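Local coordinates for protein Poly(Beta-D-mannuronate) lyase (Pseudopedobacter saltans, PDB 7O79) that is a family 6 polysaccharide lyase that probably cleaves poly(beta-D-mannuronate) chains, folded as a parallel beta-helix, at residues A[259-264]-A[310-315]; A[314-319]-A[351-356]. All blocks are in the same frame, centred on the assembly; numbering follows the deposited sequence.

Contact 1 (A[259-264]-A[310-315])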
ATOM      1  N   ARG A 259      -8.397   5.776  -5.030  1.00 22.20           N
ATOM      2  CA  ARG A 259      -9.747   5.385  -4.642  1.00 18.96           C
ATOM      3  C   ARG A 259      -9.862   5.297  -3.124  1.00 20.45           C
ATOM      4  O   ARG A 259      -9.016   4.676  -2.471  1.00 21.16           O
ATOM      5  CB  ARG A 259     -10.127   4.055  -5.277  1.00 19.81           C
ATOM      6  CG  ARG A 259     -11.286   3.382  -4.597  1.00 20.22           C
ATOM      7  CD  ARG A 259     -11.982   2.406  -5.518  1.00 21.27           C
ATOM      8  NE  ARG A 259     -11.328   1.104  -5.632  1.00 21.57           N
ATOM      9  CZ  ARG A 259     -11.524   0.065  -4.817  1.00 26.42           C
ATOM     10  NH1 ARG A 259     -12.315   0.175  -3.751  1.00 21.69           N
ATOM     11  NH2 ARG A 259     -10.911  -1.092  -5.060  1.00 19.29           N
ATOM     12  N   LEU A 260     -10.906   5.920  -2.561  1.00 20.02           N
ATOM     13  CA  LEU A 260     -11.062   5.985  -1.113  1.00 19.45           C
ATOM     14  C   LEU A 260     -12.453   5.549  -0.680  1.00 21.25           C
ATOM     15  O   LEU A 260     -13.453   5.900  -1.319  1.00 20.67           O
ATOM     16  CB  LEU A 260     -10.853   7.406  -0.547  1.00 20.81           C
ATOM     17  CG  LEU A 260      -9.458   7.973  -0.278  1.00 22.63           C
ATOM     18  CD1 LEU A 260      -8.718   7.118   0.766  1.00 22.87           C
ATOM     19  CD2 LEU A 260      -8.671   8.140  -1.542  1.00 24.65           C
ATOM     20  N   ALA A 261     -12.507   4.834   0.445  1.00 18.38           N
ATOM     21  CA  ALA A 261     -13.671   4.816   1.331  1.00 18.23           C
ATOM     22  C   ALA A 261     -13.266   5.419   2.673  1.00 21.51           C
ATOM     23  O   ALA A 261     -12.096   5.348   3.065  1.00 20.81           O
ATOM     24  CB  ALA A 261     -14.199   3.391   1.541  1.00 18.46           C
ATOM     25  N   GLY A 262     -14.224   6.020   3.382  1.00 18.74           N
ATOM     26  CA  GLY A 262     -13.983   6.445   4.750  1.00 21.87           C
ATOM     27  C   GLY A 262     -13.819   7.953   4.889  1.00 24.62           C
ATOM     28  O   GLY A 262     -13.872   8.719   3.923  1.00 19.80           O
ATOM     29  N   GLN A 263     -13.610   8.371   6.138  1.00 18.75           N
ATOM     30  CA  GLN A 263     -13.736   9.777   6.477  1.00 26.00           C
ATOM     31  C   GLN A 263     -12.392  10.383   6.861  1.00 23.25           C
ATOM     32  O   GLN A 263     -11.482   9.691   7.329  1.00 21.58           O
ATOM     33  CB  GLN A 263     -14.753   9.982   7.607  1.00 25.31           C
ATOM     34  CG  GLN A 263     -14.327   9.427   8.956  1.00 25.15           C
ATOM     35  CD  GLN A 263     -15.398   9.643  10.036  1.00 32.71           C
ATOM     36  OE1 GLN A 263     -16.430   8.960  10.049  1.00 36.35           O
ATOM     37  NE2 GLN A 263     -15.155  10.595  10.933  1.00 30.51           N
ATOM     38  N   GLY A 264     -12.282  11.691   6.632  1.00 20.88           N
ATOM     39  CA  GLY A 264     -11.168  12.464   7.132  1.00 20.46           C
ATOM     40  C   GLY A 264      -9.887  12.350   6.347  1.00 21.97           C
ATOM     41  O   GLY A 264      -8.840  12.774   6.855  1.00 23.04           O
ATOM     42  N   PRO A 310     -19.977  -1.369   8.206  1.00 25.10           N
ATOM     43  CA  PRO A 310     -20.339  -1.210   6.795  1.00 22.03           C
ATOM     44  C   PRO A 310     -19.358  -1.950   5.912  1.00 24.15           C
ATOM     45  O   PRO A 310     -18.185  -2.126   6.255  1.00 23.53           O
ATOM     46  CB  PRO A 310     -20.274   0.307   6.555  1.00 25.59           C
ATOM     47  CG  PRO A 310     -19.683   0.909   7.752  1.00 27.68           C
ATOM     48  CD  PRO A 310     -19.442  -0.126   8.795  1.00 26.88           C
ATOM     49  N   ARG A 311     -19.872  -2.393   4.756  1.00 21.02           N
ATOM     50  CA  ARG A 311     -19.011  -2.934   3.709  1.00 24.10           C
ATOM     51  C   ARG A 311     -17.999  -1.891   3.240  1.00 24.35           C
ATOM     52  O   ARG A 311     -16.834  -2.220   2.989  1.00 23.97           O
ATOM     53  CB  ARG A 311     -19.863  -3.418   2.532  1.00 23.98           C
ATOM     54  CG  ARG A 311     -20.505  -4.813   2.754  1.00 20.01           C
ATOM     55  CD  ARG A 311     -21.655  -5.028   1.777  1.00 18.72           C
ATOM     56  NE  ARG A 311     -22.123  -6.414   1.855  1.00 26.71           N
ATOM     57  CZ  ARG A 311     -23.078  -6.836   2.681  1.00 26.69           C
ATOM     58  NH1 ARG A 311     -23.699  -5.974   3.480  1.00 21.50           N
ATOM     59  NH2 ARG A 311     -23.421  -8.115   2.701  1.00 23.37           N
ATOM     60  N   TYR A 312     -18.436  -0.633   3.101  1.00 25.30           N
ATOM     61  CA  TYR A 312     -17.572   0.502   2.750  1.00 25.21           C
ATOM     62  C   TYR A 312     -17.909   1.685   3.655  1.00 21.51           C
ATOM     63  O   TYR A 312     -19.086   1.988   3.861  1.00 23.65           O
ATOM     64  CB  TYR A 312     -17.740   0.906   1.265  1.00 22.54           C
ATOM     65  CG  TYR A 312     -17.180  -0.128   0.304  1.00 26.71           C
ATOM     66  CD1 TYR A 312     -17.947  -1.226  -0.080  1.00 27.59           C
ATOM     67  CD2 TYR A 312     -15.880  -0.025  -0.192  1.00 24.72           C
ATOM     68  CE1 TYR A 312     -17.443  -2.198  -0.926  1.00 27.17           C
ATOM     69  CE2 TYR A 312     -15.369  -0.985  -1.061  1.00 26.56           C
ATOM     70  CZ  TYR A 312     -16.165  -2.073  -1.419  1.00 29.38           C
ATOM     71  OH  TYR A 312     -15.697  -3.043  -2.276  1.00 29.71           O
ATOM     72  N   GLY A 313     -16.888   2.347   4.199  1.00 22.65           N
ATOM     73  CA  GLY A 313     -17.130   3.545   4.998  1.00 23.99           C
ATOM     74  C   GLY A 313     -17.587   4.734   4.160  1.00 22.21           C
ATOM     75  O   GLY A 313     -17.068   5.003   3.075  1.00 21.72           O
ATOM     76  N   HIS A 314     -18.578   5.456   4.683  1.00 22.86           N
ATOM     77  CA  HIS A 314     -19.057   6.691   4.075  1.00 24.72           C
ATOM     78  C   HIS A 314     -17.888   7.658   3.878  1.00 24.16           C
ATOM     79  O   HIS A 314     -17.085   7.859   4.790  1.00 22.41           O
ATOM     80  CB  HIS A 314     -20.113   7.302   5.007  1.00 26.71           C
ATOM     81  CG  HIS A 314     -20.969   8.358   4.381  1.00 27.18           C
ATOM     82  ND1 HIS A 314     -21.947   9.025   5.086  1.00 30.56           N
ATOM     83  CD2 HIS A 314     -21.016   8.847   3.116  1.00 26.32           C
ATOM     84  CE1 HIS A 314     -22.560   9.880   4.285  1.00 29.43           C
ATOM     85  NE2 HIS A 314     -22.009   9.795   3.086  1.00 26.72           N
ATOM     86  N   VAL A 315     -17.758   8.224   2.677  1.00 22.61           N
ATOM     87  CA  VAL A 315     -16.677   9.174   2.395  1.00 23.29           C
ATOM     88  C   VAL A 315     -17.167  10.566   2.787  1.00 24.64           C
ATOM     89  O   VAL A 315     -17.944  11.211   2.066  1.00 23.52           O
ATOM     90  CB  VAL A 315     -16.217   9.132   0.935  1.00 21.59           C
ATOM     91  CG1 VAL A 315     -15.068  10.126   0.720  1.00 21.73           C
ATOM     92  CG2 VAL A 315     -15.736   7.735   0.539  1.00 21.04           C
TER
HETATM   93  O   HOH W   1     -13.130  -2.712  -3.294  1.00 26.15           O
HETATM   94  O   HOH W   2     -17.119   7.049   7.596  1.00 35.19           O
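R259 and Y312 meet largely through a water: NH1 of R259 donates to it at 3.0 Å, and the OH of Y312 lies 2.8 Å away, in hydrogen-bonding geometry. The direct approach is loose, with CE2 of Y312 near the guanidinium plane at its edge, while NE of R259 is held by the OH of Y256. At L260 the backbone makes the contact, its carbonyl O lying 3.5 Å from CG2 of V315. That methyl, anti to the carbonyl carbon of V315, also reaches the N of G262. CB of A261 lies at the edge of the Y312 ring, near its plane, and 3.6 Å from O of G313. The two segments have their nearest CA atoms at G262 and G313, 4.3 Å apart. G262 N gives a weak hydrogen bond to G313 O (3.0 Å, bent to 131°), and G262 O receives a nearly straight CA-H...O contact from CA of V315 (3.2 Å, 169° at the hydrogen). A beta carbon on G313 would fall 3.3 Å from CA of G262, leaving little room for any larger residue. Beyond, a second water lies between OE1 of Q263 and O of H314. The R259-L260 end belongs to strand 255-260, bonded through its backbone to strands 230-236 and 280-283, and the 310-315 loop crosses its exit before running toward strand 319-328.

Contact 2 (A[314-319]-A[351-356])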
ATOM      1  N   HIS A 314     -18.578   5.456   4.683  1.00 22.86           N
ATOM      2  CA  HIS A 314     -19.057   6.691   4.075  1.00 24.72           C
ATOM      3  C   HIS A 314     -17.888   7.658   3.878  1.00 24.16           C
ATOM      4  O   HIS A 314     -17.085   7.859   4.790  1.00 22.41           O
ATOM      5  CB  HIS A 314     -20.113   7.302   5.007  1.00 26.71           C
ATOM      6  CG  HIS A 314     -20.969   8.358   4.381  1.00 27.18           C
ATOM      7  ND1 HIS A 314     -21.947   9.025   5.086  1.00 30.56           N
ATOM      8  CD2 HIS A 314     -21.016   8.847   3.116  1.00 26.32           C
ATOM      9  CE1 HIS A 314     -22.560   9.880   4.285  1.00 29.43           C
ATOM     10  NE2 HIS A 314     -22.009   9.795   3.086  1.00 26.72           N
ATOM     11  N   VAL A 315     -17.758   8.224   2.677  1.00 22.61           N
ATOM     12  CA  VAL A 315     -16.677   9.174   2.395  1.00 23.29           C
ATOM     13  C   VAL A 315     -17.167  10.566   2.787  1.00 24.64           C
ATOM     14  O   VAL A 315     -17.944  11.211   2.066  1.00 23.52           O
ATOM     15  CB  VAL A 315     -16.217   9.132   0.935  1.00 21.59           C
ATOM     16  CG1 VAL A 315     -15.068  10.126   0.720  1.00 21.73           C
ATOM     17  CG2 VAL A 315     -15.736   7.735   0.539  1.00 21.04           C
ATOM     18  N   LYS A 316     -16.694  11.051   3.920  1.00 23.42           N
ATOM     19  CA  LYS A 316     -17.068  12.383   4.356  1.00 24.71           C
ATOM     20  C   LYS A 316     -15.876  13.089   4.975  1.00 23.49           C
ATOM     21  O   LYS A 316     -14.883  12.469   5.361  1.00 23.10           O
ATOM     22  CB  LYS A 316     -18.241  12.337   5.343  1.00 27.30           C
ATOM     23  CG  LYS A 316     -17.962  11.530   6.590  1.00 28.48           C
ATOM     24  CD  LYS A 316     -19.265  11.242   7.343  1.00 31.59           C
ATOM     25  CE  LYS A 316     -18.985  10.871   8.785  1.00 38.09           C
ATOM     26  NZ  LYS A 316     -20.239  10.660   9.570  1.00 42.09           N
ATOM     27  N   ASP A 317     -15.971  14.414   5.014  1.00 21.89           N
ATOM     28  CA  ASP A 317     -15.102  15.244   5.830  1.00 25.57           C
ATOM     29  C   ASP A 317     -13.661  15.211   5.322  1.00 24.42           C
ATOM     30  O   ASP A 317     -12.729  15.477   6.081  1.00 24.53           O
ATOM     31  CB  ASP A 317     -15.116  14.766   7.287  1.00 26.09           C
ATOM     32  CG  ASP A 317     -16.489  14.880   7.926  1.00 27.26           C
ATOM     33  OD1 ASP A 317     -17.310  15.720   7.505  1.00 31.15           O
ATOM     34  OD2 ASP A 317     -16.711  14.165   8.929  1.00 29.25           O
ATOM     35  N   GLY A 318     -13.448  14.825   4.056  1.00 22.89           N
ATOM     36  CA  GLY A 318     -12.107  14.670   3.534  1.00 20.83           C
ATOM     37  C   GLY A 318     -11.619  15.906   2.785  1.00 23.43           C
ATOM     38  O   GLY A 318     -12.392  16.797   2.443  1.00 23.68           O
ATOM     39  N   LEU A 319     -10.307  15.940   2.538  1.00 21.61           N
ATOM     40  CA  LEU A 319      -9.669  17.020   1.786  1.00 23.70           C
ATOM     41  C   LEU A 319      -9.107  16.433   0.497  1.00 21.70           C
ATOM     42  O   LEU A 319      -8.179  15.618   0.535  1.00 21.37           O
ATOM     43  CB  LEU A 319      -8.561  17.676   2.611  1.00 22.94           C
ATOM     44  CG  LEU A 319      -8.038  19.025   2.116  1.00 33.35           C
ATOM     45  CD1 LEU A 319      -9.056  20.147   2.379  1.00 27.56           C
ATOM     46  CD2 LEU A 319      -6.695  19.341   2.776  1.00 36.14           C
ATOM     47  N   LEU A 351     -23.896   8.529  -0.454  1.00 25.67           N
ATOM     48  CA  LEU A 351     -23.125   9.387  -1.332  1.00 25.14           C
ATOM     49  C   LEU A 351     -22.106  10.189  -0.518  1.00 21.24           C
ATOM     50  O   LEU A 351     -22.387  10.588   0.614  1.00 22.91           O
ATOM     51  CB  LEU A 351     -24.063  10.333  -2.070  1.00 25.02           C
ATOM     52  CG  LEU A 351     -25.039   9.623  -3.005  1.00 28.64           C
ATOM     53  CD1 LEU A 351     -25.973  10.623  -3.648  1.00 30.24           C
ATOM     54  CD2 LEU A 351     -24.248   8.855  -4.073  1.00 29.35           C
ATOM     55  N   PRO A 352     -20.926  10.461  -1.081  1.00 22.01           N
ATOM     56  CA  PRO A 352     -19.938  11.266  -0.353  1.00 21.92           C
ATOM     57  C   PRO A 352     -20.530  12.620   0.018  1.00 27.38           C
ATOM     58  O   PRO A 352     -21.342  13.180  -0.720  1.00 24.07           O
ATOM     59  CB  PRO A 352     -18.776  11.395  -1.347  1.00 21.52           C
ATOM     60  CG  PRO A 352     -18.958  10.186  -2.287  1.00 22.42           C
ATOM     61  CD  PRO A 352     -20.446  10.094  -2.429  1.00 21.95           C
ATOM     62  N   GLU A 353     -20.162  13.116   1.206  1.00 24.71           N
ATOM     63  CA  GLU A 353     -20.766  14.332   1.735  1.00 23.69           C
ATOM     64  C   GLU A 353     -19.732  15.096   2.546  1.00 24.23           C
ATOM     65  O   GLU A 353     -18.823  14.511   3.134  1.00 22.45           O
ATOM     66  CB  GLU A 353     -21.991  14.038   2.613  1.00 24.73           C
ATOM     67  CG  GLU A 353     -21.628  13.325   3.918  1.00 29.63           C
ATOM     68  CD  GLU A 353     -22.783  13.148   4.901  1.00 34.94           C
ATOM     69  OE1 GLU A 353     -23.947  13.473   4.572  1.00 39.58           O
ATOM     70  OE2 GLU A 353     -22.511  12.653   6.020  1.00 34.92           O
ATOM     71  N   ASN A 354     -19.878  16.417   2.561  1.00 24.94           N
ATOM     72  CA  ASN A 354     -19.022  17.305   3.351  1.00 25.26           C
ATOM     73  C   ASN A 354     -17.536  17.123   3.053  1.00 25.09           C
ATOM     74  O   ASN A 354     -16.702  17.263   3.949  1.00 22.16           O
ATOM     75  CB  ASN A 354     -19.273  17.133   4.851  1.00 25.35           C
ATOM     76  CG  ASN A 354     -18.835  18.348   5.649  1.00 27.70           C
ATOM     77  OD1 ASN A 354     -19.039  19.464   5.216  1.00 29.73           O
ATOM     78  ND2 ASN A 354     -18.228  18.133   6.801  1.00 30.51           N
ATOM     79  N   ASN A 355     -17.179  16.805   1.807  1.00 21.55           N
ATOM     80  CA  ASN A 355     -15.780  16.775   1.400  1.00 21.24           C
ATOM     81  C   ASN A 355     -15.414  18.048   0.646  1.00 22.48           C
ATOM     82  O   ASN A 355     -16.223  18.603  -0.096  1.00 26.38           O
ATOM     83  CB  ASN A 355     -15.484  15.576   0.504  1.00 19.68           C
ATOM     84  CG  ASN A 355     -15.862  14.254   1.163  1.00 22.42           C
ATOM     85  OD1 ASN A 355     -15.198  13.786   2.099  1.00 20.16           O
ATOM     86  ND2 ASN A 355     -16.952  13.672   0.697  1.00 22.27           N
ATOM     87  N   THR A 356     -14.164  18.457   0.782  1.00 23.01           N
ATOM     88  CA  THR A 356     -13.621  19.587   0.033  1.00 21.03           C
ATOM     89  C   THR A 356     -12.875  19.066  -1.198  1.00 23.18           C
ATOM     90  O   THR A 356     -11.818  18.444  -1.077  1.00 21.54           O
ATOM     91  CB  THR A 356     -12.729  20.418   0.945  1.00 24.44           C
ATOM     92  OG1 THR A 356     -13.539  20.940   2.013  1.00 21.91           O
ATOM     93  CG2 THR A 356     -12.083  21.587   0.173  1.00 26.71           C
TER
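The carbonyl O of L351 takes a short hydrogen bond, 2.6 Å, from NE2 of H314; the acceptor lies in the imidazole plane, although the donor stands above the plane of the carbonyl. P352 follows, its CB against CB of V315. E353 donates its backbone N to V315 O at 3.0 Å. Its CG, set between backbone N and carbonyl carbon (chi1 68°), sits 3.6 Å from both CE1 and NE2 of H314. CD of E353 is 3.3 Å from the same CE1, and the carboxylate and ring planes are 32° apart. OE1 of E353 is bonded to N of K388, while K316 runs beside the glutamate, pointing the same way. N354 sends ND2 to OD1 of D317 at 2.7 Å, the amide and carboxylate planes almost perpendicular. Successive coils of the parallel beta-helix stack here, and the buried N355 has a counterpart in the next coil: N390 bonds to P352 O and N355 N as N355 does to V315 O and G318 N. ND2 of N355 donates to V315 O almost straight (3.0 Å, 175°), and its OD1 accepts from G318 N at 2.8 Å. An alanine at N355 would probably leave the buried G318 N without this acceptor and V315 O with one donor fewer. T356 N bonds to G318 O at 2.9 Å, while its side chain lies alongside that of L319, whose CD1 meets CB and CG2 of the threonine.

Both contacts share H314 and V315, so one continuous chain faces 259-264 with its first part and 351-356 with its second; their centres lie about 9 Å apart. The 259-264/310-315 contact is the smaller, 298 Å² against 518 Å², and its segments run at 74° to each other, which fits a loop passing over a strand end with one weak direct hydrogen bond and two waters. In contact 2 the directions differ by only 15°, as expected of adjacent coils; the N355 amide joins the backbone bonding, and N354 pairs with a carboxylate. Contact 1 is the more interior, about 16 Å from the chain centre to its own centre against about 22 Å, whereas contact 2 reaches the surface at D317 and N354.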